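Local coordinates for polyphosphate kinase (Porphyromonas gingivalis, PDB 2O8R), which probably catalyses the reversible transfer of the terminal phosphate of ATP to a growing polyphosphate chain, as a member of the polyphosphate kinase 1 family, at residues Val162-Arg167 against Leu182-Asp187; Ser178-Asn183 against Val219-Tyr224; Asp228-Lys233 against Met270-Met275. The protein carries 3 engineered substitutions. All coordinates share one frame; numbering follows the deposited sequence.

Contact 1 (Val162-Arg167 against Leu182-Asp187)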
ATOM      1  N   VAL A 162       4.438 -18.248  -9.378  1.00 58.73           N
ATOM      2  CA  VAL A 162       5.236 -19.199 -10.108  1.00 51.46           C
ATOM      3  C   VAL A 162       5.564 -20.310  -9.144  1.00 51.05           C
ATOM      4  O   VAL A 162       5.952 -20.051  -8.009  1.00 57.30           O
ATOM      5  CB  VAL A 162       6.535 -18.567 -10.583  1.00 50.89           C
ATOM      6  CG1 VAL A 162       7.462 -19.618 -11.154  1.00 61.85           C
ATOM      7  CG2 VAL A 162       6.247 -17.503 -11.602  1.00 68.89           C
ATOM      8  N   TYR A 163       5.371 -21.547  -9.583  1.00 54.96           N
ATOM      9  CA  TYR A 163       5.795 -22.708  -8.804  1.00 46.74           C
ATOM     10  C   TYR A 163       6.735 -23.558  -9.635  1.00 52.24           C
ATOM     11  O   TYR A 163       6.739 -23.502 -10.878  1.00 48.68           O
ATOM     12  CB  TYR A 163       4.613 -23.577  -8.399  1.00 32.54           C
ATOM     13  CG  TYR A 163       3.644 -22.981  -7.416  1.00 43.02           C
ATOM     14  CD1 TYR A 163       3.517 -23.511  -6.138  1.00 40.05           C
ATOM     15  CD2 TYR A 163       2.828 -21.912  -7.768  1.00 47.46           C
ATOM     16  CE1 TYR A 163       2.608 -22.983  -5.236  1.00 43.22           C
ATOM     17  CE2 TYR A 163       1.915 -21.373  -6.868  1.00 52.61           C
ATOM     18  CZ  TYR A 163       1.813 -21.910  -5.605  1.00 45.60           C
ATOM     19  OH  TYR A 163       0.904 -21.381  -4.711  1.00 61.71           O
ATOM     20  N   LEU A 164       7.529 -24.348  -8.927  1.00 54.00           N
ATOM     21  CA  LEU A 164       8.433 -25.295  -9.535  1.00 46.14           C
ATOM     22  C   LEU A 164       7.912 -26.674  -9.221  1.00 52.28           C
ATOM     23  O   LEU A 164       7.740 -27.038  -8.050  1.00 63.21           O
ATOM     24  CB  LEU A 164       9.821 -25.129  -8.936  1.00 49.63           C
ATOM     25  CG  LEU A 164      10.950 -24.418  -9.679  1.00 57.33           C
ATOM     26  CD1 LEU A 164      10.543 -23.798 -11.007  1.00 67.06           C
ATOM     27  CD2 LEU A 164      11.552 -23.389  -8.749  1.00 61.15           C
ATOM     28  N   ALA A 165       7.624 -27.435 -10.267  1.00 63.56           N
ATOM     29  CA  ALA A 165       7.365 -28.855 -10.095  1.00 67.24           C
ATOM     30  C   ALA A 165       8.672 -29.592 -10.336  1.00 59.63           C
ATOM     31  O   ALA A 165       9.285 -29.446 -11.394  1.00 66.64           O
ATOM     32  CB  ALA A 165       6.302 -29.321 -11.040  1.00 50.64           C
ATOM     33  N   VAL A 166       9.097 -30.358  -9.336  1.00 58.73           N
ATOM     34  CA  VAL A 166      10.363 -31.099  -9.355  1.00 59.11           C
ATOM     35  C   VAL A 166      10.108 -32.599  -9.463  1.00 60.73           C
ATOM     36  O   VAL A 166       9.263 -33.136  -8.751  1.00 74.30           O
ATOM     37  CB  VAL A 166      11.153 -30.880  -8.033  1.00 65.00           C
ATOM     38  CG1 VAL A 166      12.448 -31.655  -8.041  1.00 50.18           C
ATOM     39  CG2 VAL A 166      11.423 -29.408  -7.790  1.00 59.45           C
ATOM     40  N   ARG A 167      10.839 -33.268 -10.350  1.00 63.47           N
ATOM     41  CA  ARG A 167      10.811 -34.728 -10.455  1.00 63.85           C
ATOM     42  C   ARG A 167      11.977 -35.331  -9.681  1.00 72.90           C
ATOM     43  O   ARG A 167      13.124 -34.924  -9.861  1.00 68.75           O
ATOM     44  CB  ARG A 167      10.904 -35.151 -11.916  1.00 57.09           C
ATOM     45  CG  ARG A 167      11.023 -36.636 -12.124  1.00 71.63           C
ATOM     46  CD  ARG A 167      10.726 -37.000 -13.561  1.00 88.70           C
ATOM     47  NE  ARG A 167      11.854 -36.746 -14.444  1.00 92.21           N
ATOM     48  CZ  ARG A 167      11.808 -36.886 -15.763  1.00 95.24           C
ATOM     49  NH1 ARG A 167      10.680 -37.275 -16.350  1.00 70.63           N
ATOM     50  NH2 ARG A 167      12.886 -36.634 -16.497  1.00 81.72           N
ATOM     51  N   LEU A 182       7.407 -26.852  -5.238  1.00 49.82           N
ATOM     52  CA  LEU A 182       7.785 -25.740  -4.360  1.00 63.54           C
ATOM     53  C   LEU A 182       7.504 -24.313  -4.850  1.00 62.50           C
ATOM     54  O   LEU A 182       7.248 -24.062  -6.040  1.00 56.31           O
ATOM     55  CB  LEU A 182       9.184 -25.904  -3.745  1.00 61.26           C
ATOM     56  CG  LEU A 182      10.381 -26.275  -4.592  1.00 59.52           C
ATOM     57  CD1 LEU A 182      10.910 -25.049  -5.282  1.00 85.33           C
ATOM     58  CD2 LEU A 182      11.428 -26.859  -3.690  1.00 48.47           C
ATOM     59  N   ASN A 183       7.526 -23.398  -3.884  1.00 32.59           N
ATOM     60  CA  ASN A 183       7.120 -22.024  -4.088  1.00 39.19           C
ATOM     61  C   ASN A 183       8.294 -21.174  -4.491  1.00 38.01           C
ATOM     62  O   ASN A 183       9.416 -21.411  -4.055  1.00 56.46           O
ATOM     63  CB  ASN A 183       6.508 -21.466  -2.801  1.00 25.79           C
ATOM     64  CG  ASN A 183       7.333 -21.792  -1.569  1.00 36.60           C
ATOM     65  OD1 ASN A 183       7.895 -22.880  -1.446  1.00 63.29           O
ATOM     66  ND2 ASN A 183       7.411 -20.850  -0.652  1.00 61.52           N
ATOM     67  N   VAL A 184       8.050 -20.181  -5.334  1.00 35.36           N
ATOM     68  CA  VAL A 184       9.069 -19.179  -5.563  1.00 39.48           C
ATOM     69  C   VAL A 184       8.623 -17.919  -4.828  1.00 35.88           C
ATOM     70  O   VAL A 184       7.710 -17.220  -5.260  1.00 59.97           O
ATOM     71  CB  VAL A 184       9.415 -19.020  -7.056  1.00 38.12           C
ATOM     72  CG1 VAL A 184       9.170 -20.334  -7.748  1.00 30.22           C
ATOM     73  CG2 VAL A 184       8.612 -17.943  -7.712  1.00 55.11           C
ATOM     74  N   PRO A 185       9.245 -17.656  -3.676  1.00 51.65           N
ATOM     75  CA  PRO A 185       8.733 -16.686  -2.703  1.00 50.71           C
ATOM     76  C   PRO A 185       8.867 -15.239  -3.152  1.00 50.57           C
ATOM     77  O   PRO A 185       9.566 -14.452  -2.513  1.00 57.60           O
ATOM     78  CB  PRO A 185       9.601 -16.935  -1.466  1.00 41.65           C
ATOM     79  CG  PRO A 185      10.852 -17.544  -1.986  1.00 54.85           C
ATOM     80  CD  PRO A 185      10.511 -18.278  -3.251  1.00 56.99           C
ATOM     81  N   THR A 186       8.196 -14.883  -4.240  1.00 57.10           N
ATOM     82  CA  THR A 186       8.279 -13.515  -4.744  1.00 58.75           C
ATOM     83  C   THR A 186       7.411 -12.579  -3.923  1.00 47.67           C
ATOM     84  O   THR A 186       7.425 -11.375  -4.125  1.00 67.91           O
ATOM     85  CB  THR A 186       7.929 -13.411  -6.219  1.00 38.08           C
ATOM     86  OG1 THR A 186       6.625 -13.959  -6.439  1.00 69.62           O
ATOM     87  CG2 THR A 186       8.931 -14.165  -7.026  1.00 54.28           C
ATOM     88  N   ASP A 187       6.684 -13.149  -2.974  1.00 47.89           N
ATOM     89  CA  ASP A 187       5.968 -12.370  -1.983  1.00 45.63           C
ATOM     90  C   ASP A 187       6.919 -11.817  -0.924  1.00 38.56           C
ATOM     91  O   ASP A 187       6.521 -11.021  -0.080  1.00 57.86           O
ATOM     92  CB  ASP A 187       4.903 -13.246  -1.320  1.00 41.13           C
ATOM     93  CG  ASP A 187       5.465 -14.566  -0.777  1.00 61.39           C
ATOM     94  OD1 ASP A 187       6.702 -14.759  -0.777  1.00 79.50           O
ATOM     95  OD2 ASP A 187       4.659 -15.422  -0.349  1.00 71.14           O
TER
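V162 holds CG1 anti to its backbone N (chi1 171°) and meets V184, while L182 sets CG between its backbone N and carbonyl carbon (chi1 48°) and meets L164, both across the open end of a beta hairpin formed by strands 163-169 and 178-183. L164 and L182 are a hydrogen-bonded antiparallel pair, closed by L182 N to L164 O at 2.8 Å and L164 N to L182 O at 2.9 Å. Beyond N183, V184 N gives V162 O a weak bond of 3.4 Å.

Side chains pack around these bonds. CD1 of L182 lies 3.8 Å from L164 CB, while L164 CD2 is 4.0 Å from V184 CG1, the L164 and V184 side chains crossing at about a right angle. I213 of helix 209-214 covers both leucines of this face. On the reverse face Y163 stands opposite N183 as a non-hydrogen-bonded pair; the Y163 OH bonds R158 N, and N183 OD1 takes Y144 N, so both polar ends are satisfied by loop backbone rather than by each other. At this end of the hairpin, V162 and V184 pack obliquely, with V162 CB 3.6 Å from V184 CG2.

Contact 2 (Ser178-Asn183 against Val219-Tyr224); sequences SYALLN and VVFPGY
F221, L182 and A180 carry this contact, in which the turn after helix 217-220 packs against one face of strand 178-183 in the sheet of the middle domain. It is a side-chain interface without hydrogen bonds between the two segments: the backbones stay more than 9 Å apart, CA to CA, and the gap is bridged by groups reaching from both sides. Alternation along the strand turns S178, A180 and L182 to the turn, while L181 faces the other way, onto I157.

The F221 ring is the centre of the interface. Its CG is anti to the carbonyl carbon (chi1 -55°), and the far end of the ring meets the strand. A180 CB meets this end obliquely, 3.7 Å from F221 CZ and 3.8 Å from F221 CE1. L182 approaches tip to tip, using the methyl other than the one turned to L164: its CD2 is 3.9 Å from F221 CE2. The same CD2 also meets V220 CG1 tip to tip at 3.9 Å, so that one leucine methyl touches two neighbouring residues.

A type I turn from F221 to Y224, with Y224 N bonded to F221 O at 3.2 Å, reverses the chain and brings Y224 alongside the start of the strand, where S178 OG makes a loose approach to Y224 CE1. L168 of the adjacent strand 163-169 touches both aromatic side chains. The turn also belongs to the dimer interface: F221 packs on V153 of the second subunit, and the backbones of V220 and G223 bond to that subunit. Within 219-224, V220 CG1 lies over one face of the F221 ring, 3.5 Å above its plane and displaced toward the rim.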
ATOM      1  N   SER A 178       9.240 -39.826  -8.021  1.00 66.13           N
ATOM      2  CA  SER A 178       8.542 -38.976  -7.074  1.00 60.18           C
ATOM      3  C   SER A 178       8.353 -37.582  -7.677  1.00 70.90           C
ATOM      4  O   SER A 178       9.046 -37.200  -8.623  1.00 83.11           O
ATOM      5  CB  SER A 178       9.336 -38.879  -5.778  1.00 53.46           C
ATOM      6  OG  SER A 178       8.878 -39.840  -4.847  1.00 73.36           O
ATOM      7  N   TYR A 179       7.411 -36.819  -7.137  1.00 67.25           N
ATOM      8  CA  TYR A 179       7.196 -35.462  -7.614  1.00 59.07           C
ATOM      9  C   TYR A 179       6.980 -34.500  -6.475  1.00 58.80           C
ATOM     10  O   TYR A 179       6.367 -34.846  -5.472  1.00 71.12           O
ATOM     11  CB  TYR A 179       6.038 -35.409  -8.595  1.00 62.71           C
ATOM     12  CG  TYR A 179       6.373 -36.122  -9.862  1.00 68.97           C
ATOM     13  CD1 TYR A 179       7.192 -35.524 -10.808  1.00 75.53           C
ATOM     14  CD2 TYR A 179       5.913 -37.407 -10.104  1.00 66.96           C
ATOM     15  CE1 TYR A 179       7.519 -36.167 -11.971  1.00 77.09           C
ATOM     16  CE2 TYR A 179       6.241 -38.067 -11.268  1.00 65.13           C
ATOM     17  CZ  TYR A 179       7.050 -37.440 -12.199  1.00 83.31           C
ATOM     18  OH  TYR A 179       7.393 -38.077 -13.373  1.00 98.19           O
ATOM     19  N   ALA A 180       7.509 -33.290  -6.626  1.00 63.71           N
ATOM     20  CA  ALA A 180       7.383 -32.286  -5.583  1.00 57.52           C
ATOM     21  C   ALA A 180       7.037 -30.910  -6.132  1.00 66.66           C
ATOM     22  O   ALA A 180       7.310 -30.575  -7.297  1.00 56.66           O
ATOM     23  CB  ALA A 180       8.625 -32.227  -4.756  1.00 46.02           C
ATOM     24  N   LEU A 181       6.417 -30.117  -5.275  1.00 55.85           N
ATOM     25  CA  LEU A 181       6.015 -28.787  -5.644  1.00 61.07           C
ATOM     26  C   LEU A 181       6.717 -27.858  -4.705  1.00 56.35           C
ATOM     27  O   LEU A 181       6.644 -28.056  -3.491  1.00 61.19           O
ATOM     28  CB  LEU A 181       4.509 -28.642  -5.452  1.00 56.07           C
ATOM     29  CG  LEU A 181       3.816 -27.382  -5.961  1.00 53.32           C
ATOM     30  CD1 LEU A 181       3.784 -27.360  -7.474  1.00 45.77           C
ATOM     31  CD2 LEU A 181       2.413 -27.349  -5.426  1.00 56.82           C
ATOM     32  N   LEU A 182       7.407 -26.852  -5.238  1.00 49.82           N
ATOM     33  CA  LEU A 182       7.785 -25.740  -4.360  1.00 63.54           C
ATOM     34  C   LEU A 182       7.504 -24.313  -4.850  1.00 62.50           C
ATOM     35  O   LEU A 182       7.248 -24.062  -6.040  1.00 56.31           O
ATOM     36  CB  LEU A 182       9.184 -25.904  -3.745  1.00 61.26           C
ATOM     37  CG  LEU A 182      10.381 -26.275  -4.592  1.00 59.52           C
ATOM     38  CD1 LEU A 182      10.910 -25.049  -5.282  1.00 85.33           C
ATOM     39  CD2 LEU A 182      11.428 -26.859  -3.690  1.00 48.47           C
ATOM     40  N   ASN A 183       7.526 -23.398  -3.884  1.00 32.59           N
ATOM     41  CA  ASN A 183       7.120 -22.024  -4.088  1.00 39.19           C
ATOM     42  C   ASN A 183       8.294 -21.174  -4.491  1.00 38.01           C
ATOM     43  O   ASN A 183       9.416 -21.411  -4.055  1.00 56.46           O
ATOM     44  CB  ASN A 183       6.508 -21.466  -2.801  1.00 25.79           C
ATOM     45  CG  ASN A 183       7.333 -21.792  -1.569  1.00 36.60           C
ATOM     46  OD1 ASN A 183       7.895 -22.880  -1.446  1.00 63.29           O
ATOM     47  ND2 ASN A 183       7.411 -20.850  -0.652  1.00 61.52           N
ATOM     48  N   VAL A 219      19.964 -29.383  -2.046  1.00 66.73           N
ATOM     49  CA  VAL A 219      19.980 -29.160  -0.595  1.00 60.93           C
ATOM     50  C   VAL A 219      18.580 -29.313   0.010  1.00 70.36           C
ATOM     51  O   VAL A 219      18.424 -29.638   1.197  1.00 73.54           O
ATOM     52  CB  VAL A 219      20.655 -27.807  -0.179  1.00 62.38           C
ATOM     53  CG1 VAL A 219      21.598 -27.291  -1.272  1.00 49.83           C
ATOM     54  CG2 VAL A 219      19.637 -26.756   0.192  1.00 70.76           C
ATOM     55  N   VAL A 220      17.569 -29.101  -0.826  1.00 65.81           N
ATOM     56  CA  VAL A 220      16.175 -29.178  -0.403  1.00 64.17           C
ATOM     57  C   VAL A 220      15.744 -30.643  -0.360  1.00 68.15           C
ATOM     58  O   VAL A 220      14.973 -31.065   0.512  1.00 67.05           O
ATOM     59  CB  VAL A 220      15.276 -28.349  -1.350  1.00 64.66           C
ATOM     60  CG1 VAL A 220      13.809 -28.552  -1.047  1.00 42.87           C
ATOM     61  CG2 VAL A 220      15.633 -26.877  -1.243  1.00 60.72           C
ATOM     62  N   PHE A 221      16.283 -31.427  -1.282  1.00 56.97           N
ATOM     63  CA  PHE A 221      15.975 -32.845  -1.328  1.00 62.03           C
ATOM     64  C   PHE A 221      17.243 -33.695  -1.209  1.00 68.29           C
ATOM     65  O   PHE A 221      17.665 -34.319  -2.186  1.00 76.99           O
ATOM     66  CB  PHE A 221      15.236 -33.163  -2.627  1.00 71.43           C
ATOM     67  CG  PHE A 221      14.002 -32.327  -2.849  1.00 77.58           C
ATOM     68  CD1 PHE A 221      12.791 -32.687  -2.270  1.00 76.20           C
ATOM     69  CD2 PHE A 221      14.050 -31.186  -3.644  1.00 58.76           C
ATOM     70  CE1 PHE A 221      11.648 -31.923  -2.479  1.00 76.84           C
ATOM     71  CE2 PHE A 221      12.916 -30.423  -3.859  1.00 62.82           C
ATOM     72  CZ  PHE A 221      11.709 -30.792  -3.269  1.00 65.82           C
ATOM     73  N   PRO A 222      17.859 -33.726  -0.013  1.00 67.92           N
ATOM     74  CA  PRO A 222      19.130 -34.431   0.138  1.00 71.63           C
ATOM     75  C   PRO A 222      19.052 -35.930  -0.181  1.00 75.56           C
ATOM     76  O   PRO A 222      19.980 -36.483  -0.767  1.00 86.09           O
ATOM     77  CB  PRO A 222      19.474 -34.216   1.613  1.00 70.55           C
ATOM     78  CG  PRO A 222      18.176 -33.914   2.265  1.00 65.95           C
ATOM     79  CD  PRO A 222      17.429 -33.122   1.261  1.00 71.26           C
ATOM     80  N   GLY A 223      17.948 -36.572   0.179  1.00 64.23           N
ATOM     81  CA  GLY A 223      17.794 -37.994  -0.065  1.00 58.61           C
ATOM     82  C   GLY A 223      17.249 -38.369  -1.430  1.00 72.69           C
ATOM     83  O   GLY A 223      16.646 -39.435  -1.583  1.00 87.73           O
ATOM     84  N   TYR A 224      17.454 -37.507  -2.422  1.00 74.11           N
ATOM     85  CA  TYR A 224      17.005 -37.785  -3.787  1.00 70.15           C
ATOM     86  C   TYR A 224      18.010 -37.303  -4.801  1.00 71.55           C
ATOM     87  O   TYR A 224      18.830 -36.432  -4.512  1.00 75.32           O
ATOM     88  CB  TYR A 224      15.694 -37.068  -4.107  1.00 66.81           C
ATOM     89  CG  TYR A 224      14.535 -37.392  -3.212  1.00 66.07           C
ATOM     90  CD1 TYR A 224      13.627 -38.393  -3.548  1.00 48.75           C
ATOM     91  CD2 TYR A 224      14.327 -36.679  -2.037  1.00 68.56           C
ATOM     92  CE1 TYR A 224      12.556 -38.686  -2.729  1.00 63.89           C
ATOM     93  CE2 TYR A 224      13.256 -36.963  -1.212  1.00 82.57           C
ATOM     94  CZ  TYR A 224      12.373 -37.967  -1.559  1.00 71.69           C
ATOM     95  OH  TYR A 224      11.308 -38.242  -0.730  1.00 69.18           O
TER

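Contact 3 (Asp228-Lys233 against Met270-Met275); sequences DSYSIK and MYDGRM
Three backbone hydrogen bonds join S231 and K233 to D272 and M270, on either side of the pair I232 and Y271, in an antiparallel strand pair whose second strand ends in a type I turn from D272 to M275. The short strand segments run at 170° to one another. K233 and M270 form the hydrogen-bonded pair, with M270 N 2.7 Å from K233 O and K233 N 2.9 Å from M270 O; D272 N to S231 O, at 3.2 Å, closes the other side of the non-hydrogen-bonded pair. CA-H...O contacts from I232 and Y271 fill in between.

Aromatic contacts dominate at the turn. M275, a selenomethionine, crosses one face of the Y230 ring in a CH-pi contact: its CG is 3.6 Å from the ring centroid and 20° off the normal. Its SE, oblique to the ring at 5.0 Å from that centroid, adds a Met-aromatic contact. D272 OD2 lies at the ring edge, near its plane, 3.7 Å from Y230 CD1.

The other carboxylate oxygen of D272 serves the turn, with a weak bond from R274 N, as in an Asx turn, and another weak one from N299 ND2. The K233 side chain ends in NZ, which forms a salt bridge with E50 and a hydrogen bond with N302 OD1, linking the strand to helix 35-63 and to the loop that carries N302.

Apolar contacts complete the pairing. I232 CG2 lies 3.7 Å from Y271 CB, and M275 CE reaches the same methyl. On the opposite face, K233 holds CG anti to its backbone N (chi1 167°), and its chain crosses the selenomethionine M270 obliquely, with K233 CD 4.1 Å from M270 SE.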
ATOM      1  N   ASP A 228      14.739 -33.145 -12.652  1.00 82.50           N
ATOM      2  CA  ASP A 228      14.410 -31.985 -13.436  1.00 82.53           C
ATOM      3  C   ASP A 228      13.430 -31.168 -12.616  1.00 77.61           C
ATOM      4  O   ASP A 228      12.806 -31.680 -11.683  1.00 74.89           O
ATOM      5  CB  ASP A 228      13.771 -32.410 -14.762  1.00 92.49           C
ATOM      6  CG  ASP A 228      14.088 -31.457 -15.911  1.00110.70           C
ATOM      7  OD1 ASP A 228      14.275 -30.238 -15.678  1.00118.60           O
ATOM      8  OD2 ASP A 228      14.141 -31.940 -17.064  1.00116.57           O
ATOM      9  N   SER A 229      13.330 -29.887 -12.942  1.00 64.01           N
ATOM     10  CA  SER A 229      12.242 -29.070 -12.452  1.00 64.23           C
ATOM     11  C   SER A 229      11.693 -28.262 -13.614  1.00 60.88           C
ATOM     12  O   SER A 229      12.384 -28.050 -14.617  1.00 56.80           O
ATOM     13  CB  SER A 229      12.686 -28.175 -11.292  1.00 64.88           C
ATOM     14  OG  SER A 229      13.604 -27.187 -11.712  1.00 70.18           O
ATOM     15  N   TYR A 230      10.434 -27.851 -13.485  1.00 53.82           N
ATOM     16  CA  TYR A 230       9.739 -27.110 -14.529  1.00 48.54           C
ATOM     17  C   TYR A 230       8.857 -26.049 -13.888  1.00 54.46           C
ATOM     18  O   TYR A 230       8.184 -26.313 -12.882  1.00 50.38           O
ATOM     19  CB  TYR A 230       8.871 -28.045 -15.361  1.00 65.57           C
ATOM     20  CG  TYR A 230       9.448 -29.429 -15.582  1.00 79.29           C
ATOM     21  CD1 TYR A 230      10.152 -29.732 -16.747  1.00 62.60           C
ATOM     22  CD2 TYR A 230       9.277 -30.441 -14.632  1.00 77.30           C
ATOM     23  CE1 TYR A 230      10.668 -30.995 -16.957  1.00 71.97           C
ATOM     24  CE2 TYR A 230       9.799 -31.707 -14.834  1.00 78.89           C
ATOM     25  CZ  TYR A 230      10.490 -31.979 -16.002  1.00 73.58           C
ATOM     26  OH  TYR A 230      11.008 -33.236 -16.210  1.00 72.00           O
ATOM     27  N   SER A 231       8.878 -24.848 -14.461  1.00 58.81           N
ATOM     28  CA  SER A 231       8.088 -23.738 -13.948  1.00 56.80           C
ATOM     29  C   SER A 231       6.667 -23.934 -14.407  1.00 62.64           C
ATOM     30  O   SER A 231       6.420 -24.271 -15.568  1.00 54.31           O
ATOM     31  CB  SER A 231       8.604 -22.391 -14.461  1.00 58.89           C
ATOM     32  OG  SER A 231       9.961 -22.195 -14.116  1.00 81.80           O
ATOM     33  N   ILE A 232       5.737 -23.737 -13.484  1.00 55.18           N
ATOM     34  CA  ILE A 232       4.327 -23.769 -13.808  1.00 57.42           C
ATOM     35  C   ILE A 232       3.627 -22.518 -13.296  1.00 56.98           C
ATOM     36  O   ILE A 232       4.145 -21.813 -12.431  1.00 67.86           O
ATOM     37  CB  ILE A 232       3.635 -25.021 -13.243  1.00 65.68           C
ATOM     38  CG1 ILE A 232       3.896 -25.149 -11.736  1.00 60.50           C
ATOM     39  CG2 ILE A 232       4.079 -26.263 -14.013  1.00 64.78           C
ATOM     40  CD1 ILE A 232       3.019 -26.162 -11.041  1.00 48.28           C
ATOM     41  N   LYS A 233       2.445 -22.265 -13.846  1.00 61.93           N
ATOM     42  CA  LYS A 233       1.612 -21.122 -13.504  1.00 62.38           C
ATOM     43  C   LYS A 233       0.169 -21.495 -13.825  1.00 64.96           C
ATOM     44  O   LYS A 233      -0.107 -22.096 -14.866  1.00 63.12           O
ATOM     45  CB  LYS A 233       2.046 -19.917 -14.335  1.00 68.12           C
ATOM     46  CG  LYS A 233       1.098 -18.722 -14.340  1.00 74.32           C
ATOM     47  CD  LYS A 233       1.611 -17.658 -15.307  1.00 73.05           C
ATOM     48  CE  LYS A 233       0.533 -16.666 -15.694  1.00 84.36           C
ATOM     49  NZ  LYS A 233       0.190 -15.743 -14.583  1.00 95.21           N
HETATM   50  N   MSE A 270      -0.314 -23.103 -17.404  1.00 78.74           N
HETATM   51  CA  MSE A 270       0.785 -22.851 -18.315  1.00 83.43           C
HETATM   52  C   MSE A 270       2.059 -23.445 -17.736  1.00 72.80           C
HETATM   53  O   MSE A 270       2.296 -23.355 -16.532  1.00 61.53           O
HETATM   54  CB  MSE A 270       0.913 -21.343 -18.488  1.00 94.82           C
HETATM   55  CG  MSE A 270       1.970 -20.848 -19.442  1.00113.36           C
HETATM   56 SE   MSE A 270       2.055 -18.933 -19.142  1.00117.14          SE
HETATM   57  CE  MSE A 270       3.648 -18.445 -20.165  1.00111.44           C
ATOM     58  N   TYR A 271       2.873 -24.061 -18.585  1.00 63.37           N
ATOM     59  CA  TYR A 271       4.074 -24.739 -18.104  1.00 73.17           C
ATOM     60  C   TYR A 271       5.171 -24.759 -19.146  1.00 79.17           C
ATOM     61  O   TYR A 271       4.901 -24.688 -20.345  1.00 77.89           O
ATOM     62  CB  TYR A 271       3.757 -26.171 -17.664  1.00 80.93           C
ATOM     63  CG  TYR A 271       3.193 -27.040 -18.763  1.00 86.84           C
ATOM     64  CD1 TYR A 271       4.024 -27.844 -19.531  1.00 80.34           C
ATOM     65  CD2 TYR A 271       1.826 -27.059 -19.030  1.00 92.79           C
ATOM     66  CE1 TYR A 271       3.517 -28.641 -20.538  1.00 99.63           C
ATOM     67  CE2 TYR A 271       1.304 -27.848 -20.041  1.00105.26           C
ATOM     68  CZ  TYR A 271       2.156 -28.639 -20.793  1.00104.43           C
ATOM     69  OH  TYR A 271       1.648 -29.431 -21.798  1.00100.47           O
ATOM     70  N   ASP A 272       6.405 -24.867 -18.664  1.00 75.77           N
ATOM     71  CA  ASP A 272       7.592 -24.957 -19.497  1.00 81.15           C
ATOM     72  C   ASP A 272       7.526 -26.213 -20.364  1.00 85.85           C
ATOM     73  O   ASP A 272       7.500 -27.330 -19.857  1.00 91.02           O
ATOM     74  CB  ASP A 272       8.835 -24.925 -18.593  1.00 95.22           C
ATOM     75  CG  ASP A 272      10.021 -25.674 -19.167  1.00101.52           C
ATOM     76  OD1 ASP A 272      10.353 -25.497 -20.362  1.00106.04           O
ATOM     77  OD2 ASP A 272      10.640 -26.430 -18.393  1.00109.66           O
ATOM     78  N   GLY A 273       7.502 -25.999 -21.677  1.00 85.68           N
ATOM     79  CA  GLY A 273       7.244 -27.046 -22.670  1.00 88.44           C
ATOM     80  C   GLY A 273       8.114 -28.293 -22.665  1.00 86.05           C
ATOM     81  O   GLY A 273       7.733 -29.314 -23.239  1.00 80.77           O
ATOM     82  N   ARG A 274       9.275 -28.220 -22.015  1.00 83.08           N
ATOM     83  CA  ARG A 274      10.142 -29.383 -21.844  1.00 79.23           C
ATOM     84  C   ARG A 274       9.503 -30.424 -20.922  1.00 82.71           C
ATOM     85  O   ARG A 274      10.031 -31.522 -20.780  1.00 92.94           O
ATOM     86  CB  ARG A 274      11.500 -28.972 -21.259  1.00 74.94           C
ATOM     87  CG  ARG A 274      12.350 -28.079 -22.141  1.00 89.49           C
ATOM     88  CD  ARG A 274      13.466 -27.397 -21.346  1.00 93.44           C
ATOM     89  NE  ARG A 274      14.734 -28.128 -21.390  1.00120.66           N
ATOM     90  CZ  ARG A 274      15.727 -27.871 -22.244  1.00118.23           C
ATOM     91  NH1 ARG A 274      15.608 -26.897 -23.141  1.00109.95           N
ATOM     92  NH2 ARG A 274      16.846 -28.591 -22.200  1.00 81.47           N
HETATM   93  N   MSE A 275       8.377 -30.073 -20.299  1.00 78.32           N
HETATM   94  CA  MSE A 275       7.742 -30.925 -19.301  1.00 82.88           C
HETATM   95  C   MSE A 275       7.038 -32.095 -19.956  1.00 95.11           C
HETATM   96  O   MSE A 275       6.203 -31.891 -20.839  1.00108.08           O
HETATM   97  CB  MSE A 275       6.727 -30.130 -18.495  1.00 76.12           C
HETATM   98  CG  MSE A 275       6.618 -30.558 -17.056  1.00 81.44           C
HETATM   99 SE   MSE A 275       5.057 -29.825 -16.159  1.00 99.34          SE
HETATM  100  CE  MSE A 275       5.681 -29.750 -14.343  1.00 94.19           C
TER

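All three contacts reach one sheet, in which strands 178-183, 163-169, 225-235 and 268-272 are successive neighbours; contact 2 packs the helix end and turn 219-224 against strand 178-183. Contacts 1 and 2 share L182 and N183. Contact 3 adjoins contact 1 through Y163 O and I232 N, 2.8 Å apart; the centre of contact 1 is about 11 Å from those of contacts 2 and 3. Contacts 2 and 3 meet through L181 CD1 and I232 CD1 at 3.8 Å. Contacts 1 and 2 lie away from the predicted active-site and ligand-binding residues; the K233 side chain is about 12 Å from that of N48, predicted to bind ATP, and the M270 side chain about 3 Å from a sulfate ion, probably from the crystallisation liquor.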